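Local coordinates for ABC transporter, permease protein, putative (Porphyromonas gingivalis, PDB 2P0S), which is one domain of a putative ABC transporter permease, a membrane protein that probably takes part in moving substrates across the cell membrane, at the interface of chains A and B. Residues are numbered along the deposited sequence; one frame, centred on the assembly and turned at random. Chains: chain A/B, ABC transporter, permease protein, putative.

The interface of chains A and B. Residues chain A 85, 88-89, 92; chain B 88-89, 92.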
# COMPACT_ATOMS: atom_id res chain seq x y z
N HIS A 85 -3.24 2.34 -2.63
CA HIS A 85 -1.84 2.60 -3.07
C HIS A 85 -1.75 3.98 -3.71
O HIS A 85 -0.91 4.80 -3.31
CB HIS A 85 -1.49 1.55 -4.15
CG HIS A 85 -0.07 1.59 -4.64
ND1 HIS A 85 1.03 1.37 -3.81
CD2 HIS A 85 0.45 1.77 -5.88
CE1 HIS A 85 2.15 1.42 -4.52
NE2 HIS A 85 1.82 1.64 -5.78
N ARG A 88 -2.38 6.87 -1.13
CA ARG A 88 -1.19 7.12 -0.25
C ARG A 88 -0.07 7.83 -0.99
O ARG A 88 0.63 8.69 -0.43
CB ARG A 88 -0.64 5.86 0.37
CG ARG A 88 -1.52 5.21 1.48
CD ARG A 88 -1.00 3.77 1.95
NE ARG A 88 -1.96 3.23 2.89
CZ ARG A 88 -1.85 3.52 4.19
NH1 ARG A 88 -0.84 4.27 4.59
NH2 ARG A 88 -2.78 3.03 5.07
N ILE A 89 0.14 7.50 -2.26
CA ILE A 89 1.21 8.11 -3.04
C ILE A 89 0.83 9.62 -3.17
O ILE A 89 1.66 10.47 -2.91
CB ILE A 89 1.39 7.41 -4.45
CG1 ILE A 89 2.06 6.05 -4.28
CG2 ILE A 89 2.21 8.19 -5.42
CD1 ILE A 89 1.89 5.23 -5.53
N ASP A 92 0.99 11.49 0.25
CA ASP A 92 2.32 11.73 0.85
C ASP A 92 2.92 12.90 0.08
O ASP A 92 3.65 13.74 0.66
CB ASP A 92 3.20 10.49 0.65
CG ASP A 92 2.89 9.28 1.57
OD1 ASP A 92 2.24 9.42 2.64
OD2 ASP A 92 3.41 8.15 1.18
N ARG B 88 3.62 -0.96 2.88
CA ARG B 88 3.35 0.44 2.65
C ARG B 88 2.63 1.02 3.89
O ARG B 88 2.99 2.16 4.27
CB ARG B 88 2.45 0.58 1.42
CG ARG B 88 1.93 1.99 1.25
CD ARG B 88 2.62 2.64 0.11
NE ARG B 88 2.66 4.09 0.28
CZ ARG B 88 3.26 4.92 -0.60
NH1 ARG B 88 3.84 4.44 -1.73
NH2 ARG B 88 3.24 6.25 -0.35
N ILE B 89 1.70 0.28 4.51
CA ILE B 89 1.05 0.77 5.74
C ILE B 89 2.12 1.08 6.84
O ILE B 89 2.09 2.16 7.45
CB ILE B 89 0.07 -0.26 6.32
CG1 ILE B 89 -1.20 -0.25 5.45
CG2 ILE B 89 -0.38 0.11 7.78
CD1 ILE B 89 -2.14 -1.33 5.85
N ASP B 92 4.50 4.13 5.69
CA ASP B 92 3.88 5.50 5.84
C ASP B 92 3.95 5.90 7.28
O ASP B 92 4.22 7.12 7.60
CB ASP B 92 2.41 5.43 5.33
CG ASP B 92 2.37 5.63 3.76
OD1 ASP B 92 3.48 5.88 3.15
OD2 ASP B 92 1.29 5.52 3.14
O HOH W 1 -0.12 4.04 7.55
O HOH W 2 4.15 9.18 5.25
O HOH W 3 0.19 7.78 3.10
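Reciprocal arginine–aspartate pairing between two copies of one helix, residues 80-100, joins chains A and B, in a two-fold contact of the deposited dimer whose biological role the structure alone does not show. A:Arg88 NH1 donates to the carboxylate oxygen B:Asp92 OD2 over 2.9 Å, nearly straight (162° at the hydrogen) and in the guanidinium plane, using the oxygen's anti lone pair. The twin salt bridge differs: B:Arg88 meets A:Asp92 tip to tip, and its NH2 donates to OD2 at a very short 2.4 Å, strongly bent at the hydrogen and from above the carboxylate plane. The arginines slide past each other in opposite directions, A:Arg88 CD packing 3.5 Å from B:Arg88 CG, guanidinium planes steeply inclined. Their torsions break the symmetry: A:Arg88 sets CG beside the backbone N (chi1 -71°) and runs extended to NE, whereas B:Arg88 sets CG anti to it and bends at chi2 (107°). B:Ile89 CG1 lies over one face of the A:Arg88 guanidinium, and A:Ile89 CG1 packs 3.5 Å from B:Arg88 NH1. The aspartate side chains cross obliquely with their carboxylate planes nearly perpendicular, A:Asp92 OD2 standing 3.0 Å from B:Asp92 OD1, a repulsion that the arginines probably offset unless a proton is shared. Farther out, A:Ile89 CD1 covers a face of the A:His85 ring. Water 1 links A:Arg88 NH1 to the backbone carbonyl B:Ile89 O, and water 3 sits 2.7 Å from A:Asp92 OD1 and bonds B:Asp92 OD2.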